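Long-range contact in phosphoinositol-specific phospholipase C (Pseudomonas sp., PDB 5FYR), which probably cleaves phosphoinositide lipids with the help of calcium, separating the inositol-phosphate headgroup from diacylglycerol: residues P113-L118 against L185-H190. Sequence-based numbering, arbitrary orientation.
With INS (1,2,3,4,5,6-hexahydroxy-cyclohexane), chain E.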
ATOM      1  N   PRO A 113      -6.016   8.270  -7.316  1.00 12.08           N
ATOM      2  CA  PRO A 113      -4.727   7.920  -6.718  1.00 12.15           C
ATOM      3  C   PRO A 113      -4.474   6.419  -6.707  1.00 11.97           C
ATOM      4  O   PRO A 113      -5.377   5.626  -6.401  1.00 12.89           O
ATOM      5  CB  PRO A 113      -4.833   8.453  -5.287  1.00 13.16           C
ATOM      6  CG  PRO A 113      -6.335   8.607  -5.040  1.00 13.82           C
ATOM      7  CD  PRO A 113      -6.858   9.056  -6.388  1.00 13.08           C
ATOM      8  N   ILE A 114      -3.235   6.057  -7.018  1.00 11.18           N
ATOM      9  CA  ILE A 114      -2.784   4.666  -7.015  1.00 11.58           C
ATOM     10  C   ILE A 114      -2.157   4.331  -5.681  1.00 11.65           C
ATOM     11  O   ILE A 114      -1.316   5.075  -5.189  1.00 14.15           O
ATOM     12  CB  ILE A 114      -1.778   4.405  -8.139  1.00 13.62           C
ATOM     13  CG1 ILE A 114      -2.443   4.538  -9.519  1.00 14.12           C
ATOM     14  CG2 ILE A 114      -1.122   3.041  -8.008  1.00 13.10           C
ATOM     15  CD1 ILE A 114      -1.429   4.712 -10.645  1.00 16.89           C
ATOM     16  N   THR A 115      -2.575   3.232  -5.080  1.00 11.74           N
ATOM     17  CA  THR A 115      -1.969   2.738  -3.836  1.00 10.85           C
ATOM     18  C   THR A 115      -1.194   1.458  -4.163  1.00 10.37           C
ATOM     19  O   THR A 115      -1.768   0.536  -4.745  1.00 12.79           O
ATOM     20  CB  THR A 115      -3.060   2.474  -2.758  1.00 12.76           C
ATOM     21  OG1 THR A 115      -3.720   3.714  -2.506  1.00 14.47           O
ATOM     22  CG2 THR A 115      -2.432   1.963  -1.521  1.00 14.07           C
ATOM     23  N   LEU A 116       0.096   1.411  -3.789  0.50 10.94           N
ATOM     24  CA  LEU A 116       0.941   0.217  -3.994  0.50 10.47           C
ATOM     25  C   LEU A 116       1.339  -0.356  -2.652  0.50 10.59           C
ATOM     26  O   LEU A 116       2.012   0.303  -1.836  0.50 11.33           O
ATOM     27  CB  LEU A 116       2.241   0.484  -4.782  0.50 12.84           C
ATOM     28  CG  LEU A 116       2.084   1.216  -6.101  0.50 12.38           C
ATOM     29  CD1 LEU A 116       3.487   1.482  -6.630  0.50 11.57           C
ATOM     30  CD2 LEU A 116       1.235   0.424  -7.087  0.50 12.61           C
ATOM     31  N   ILE A 117       0.920  -1.590  -2.452  1.00 10.69           N
ATOM     32  CA  ILE A 117       1.267  -2.342  -1.263  1.00 11.24           C
ATOM     33  C   ILE A 117       2.605  -3.026  -1.566  1.00 11.88           C
ATOM     34  O   ILE A 117       2.698  -3.884  -2.455  1.00 15.20           O
ATOM     35  CB  ILE A 117       0.202  -3.406  -0.952  1.00 12.37           C
ATOM     36  CG1 ILE A 117      -1.245  -2.758  -0.817  1.00 17.76           C
ATOM     37  CG2 ILE A 117       0.677  -4.303   0.186  1.00 16.56           C
ATOM     38  CD1 ILE A 117      -1.403  -1.635   0.109  1.00 16.70           C
ATOM     39  N   LEU A 118       3.634  -2.648  -0.803  1.00 10.51           N
ATOM     40  CA  LEU A 118       4.990  -3.168  -0.969  1.00 10.59           C
ATOM     41  C   LEU A 118       5.200  -4.154   0.206  1.00 10.99           C
ATOM     42  O   LEU A 118       5.452  -3.733   1.381  1.00 11.63           O
ATOM     43  CB  LEU A 118       5.991  -2.002  -0.939  1.00 12.35           C
ATOM     44  CG  LEU A 118       5.718  -0.919  -2.001  1.00 12.89           C
ATOM     45  CD1 LEU A 118       6.718   0.190  -1.881  1.00 14.92           C
ATOM     46  CD2 LEU A 118       5.771  -1.485  -3.392  1.00 14.05           C
ATOM     47  N   LEU A 185       0.480   6.449  -3.604  1.00 12.01           N
ATOM     48  CA  LEU A 185       0.696   6.202  -2.175  1.00 12.42           C
ATOM     49  C   LEU A 185       1.349   4.847  -2.061  1.00 11.98           C
ATOM     50  O   LEU A 185       0.849   3.865  -2.577  1.00 13.31           O
ATOM     51  CB  LEU A 185      -0.630   6.170  -1.423  1.00 12.21           C
ATOM     52  CG  LEU A 185      -1.349   7.479  -1.167  1.00 12.86           C
ATOM     53  CD1 LEU A 185      -1.922   8.038  -2.448  1.00 14.11           C
ATOM     54  CD2 LEU A 185      -2.481   7.257  -0.180  1.00 13.19           C
ATOM     55  N   LEU A 186       2.456   4.815  -1.326  1.00  9.61           N
ATOM     56  CA  LEU A 186       3.218   3.607  -1.089  1.00 10.48           C
ATOM     57  C   LEU A 186       2.991   3.115   0.334  1.00 10.87           C
ATOM     58  O   LEU A 186       2.981   3.897   1.261  1.00 11.29           O
ATOM     59  CB  LEU A 186       4.688   3.863  -1.298  1.00 11.26           C
ATOM     60  CG  LEU A 186       5.058   4.404  -2.679  1.00 12.31           C
ATOM     61  CD1 LEU A 186       6.553   4.629  -2.748  1.00 15.69           C
ATOM     62  CD2 LEU A 186       4.580   3.526  -3.807  1.00 12.50           C
ATOM     63  N   VAL A 187       2.792   1.822   0.473  1.00 10.69           N
ATOM     64  CA  VAL A 187       2.470   1.207   1.766  1.00 10.24           C
ATOM     65  C   VAL A 187       3.418   0.046   2.034  1.00 11.95           C
ATOM     66  O   VAL A 187       3.661  -0.779   1.144  1.00 13.69           O
ATOM     67  CB  VAL A 187       1.039   0.686   1.757  1.00 10.07           C
ATOM     68  CG1 VAL A 187       0.646   0.128   3.131  1.00 10.58           C
ATOM     69  CG2 VAL A 187       0.098   1.787   1.303  1.00 10.32           C
ATOM     70  N   LEU A 188       3.984  -0.004   3.232  1.00 10.35           N
ATOM     71  CA  LEU A 188       4.906  -1.102   3.566  1.00 10.60           C
ATOM     72  C   LEU A 188       4.144  -2.133   4.419  1.00 10.89           C
ATOM     73  O   LEU A 188       3.517  -1.788   5.442  1.00 11.19           O
ATOM     74  CB  LEU A 188       6.083  -0.564   4.376  1.00 11.16           C
ATOM     75  CG  LEU A 188       7.186  -1.555   4.760  1.00 12.69           C
ATOM     76  CD1 LEU A 188       7.889  -2.044   3.534  1.00 13.60           C
ATOM     77  CD2 LEU A 188       8.175  -0.851   5.676  1.00 14.06           C
ATOM     78  N   ASN A 189       4.289  -3.394   4.030  1.00 10.58           N
ATOM     79  CA  ASN A 189       3.820  -4.503   4.841  1.00  9.95           C
ATOM     80  C   ASN A 189       5.009  -5.473   5.069  1.00 10.77           C
ATOM     81  O   ASN A 189       5.996  -5.465   4.339  1.00 11.05           O
ATOM     82  CB  ASN A 189       2.724  -5.369   4.179  1.00 10.61           C
ATOM     83  CG  ASN A 189       1.400  -4.670   3.939  1.00 10.50           C
ATOM     84  OD1 ASN A 189       1.092  -3.558   4.462  1.00 13.69           O
ATOM     85  ND2 ASN A 189       0.607  -5.271   3.134  1.00  8.71           N
ATOM     86  N   HIS A 190       4.904  -6.272   6.111  1.00 11.96           N
ATOM     87  CA  HIS A 190       5.819  -7.377   6.423  1.00 12.51           C
ATOM     88  C   HIS A 190       5.040  -8.276   7.390  1.00 12.08           C
ATOM     89  O   HIS A 190       4.198  -7.790   8.128  1.00 15.25           O
ATOM     90  CB  HIS A 190       7.114  -6.826   7.062  1.00 12.19           C
ATOM     91  CG  HIS A 190       8.233  -7.804   7.095  1.00 12.81           C
ATOM     92  ND1 HIS A 190       8.301  -8.793   8.034  1.00 14.56           N
ATOM     93  CD2 HIS A 190       9.356  -7.941   6.345  1.00 14.70           C
ATOM     94  CE1 HIS A 190       9.374  -9.539   7.847  1.00 14.33           C
ATOM     95  NE2 HIS A 190      10.041  -9.031   6.834  1.00 14.17           N
TER
HETATM   96  C1  INS E 301       0.338 -11.884   2.916  1.00 14.49           C
HETATM   97  C2  INS E 301      -0.455 -11.297   1.747  1.00 12.82           C
HETATM   98  C3  INS E 301      -0.852  -9.878   1.905  1.00 12.13           C
HETATM   99  C4  INS E 301       0.138  -9.013   2.579  1.00 11.80           C
HETATM  100  C5  INS E 301       0.942  -9.581   3.674  1.00 11.58           C
HETATM  101  C6  INS E 301       1.362 -10.977   3.522  1.00 13.87           C
HETATM  102  O1  INS E 301       0.964 -13.050   2.388  1.00 19.03           O
HETATM  103  O2  INS E 301       0.430 -11.392   0.614  1.00 14.67           O
HETATM  104  O3  INS E 301      -1.396  -9.331   0.705  1.00 12.79           O
HETATM  105  O4  INS E 301      -0.360  -7.717   2.777  1.00 12.39           O
HETATM  106  O5  INS E 301       1.895  -8.716   4.285  1.00 13.36           O
HETATM  107  O6  INS E 301       2.073 -11.519   4.579  1.00 16.09           O
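The carbonyl oxygen of Leu185 takes two hydrogens from the neighbouring strand: a nearly straight hydrogen bond from Leu116 N at 2.8 Å and a CA-H...O contact from Thr115 CA at 3.3 Å. Further along, Leu118 N reaches Val187 O at 2.7 Å. In all, five backbone hydrogen bonds zip 114-118 to 185-189 in parallel register; in the last, Asn189 N meets Leu118 O from above the carbonyl plane, 35° out of it.

On one face of the sheet, CD1 of Ile117 lies alongside Val187, 3.8 Å from its CB, the two side chains pointing the same way. Val187 has CG1 anti to the backbone N (chi1 -176°), which turns CG2 back to Thr115 CG2 at 3.8 Å. CG2 of Ile117 crosses over the side chain of Asn189, whose CB sits 3.4 Å from O5 of the bound inositol. Trimming Ile117 to an alanine would probably cost Val187 the CD1 contact and Asn189 the methyl beside its side chain, opening a gap on this face close to the ligand.

On the reverse face, Leu116 CD1 and Leu186 CD2 lie side by side at 3.7 Å, and Phe144 of helix 133-144 packs on both leucines. That helix belongs to the connection between the two strands, a beta-alpha-beta crossover. Glu48 and Asp119 hydrogen-bond to the inositol, and a calcium ion lies about 6 Å from the Ile117 side chain, consistent with a ligand site at the C-terminal strand ends of a TIM-barrel phospholipase C.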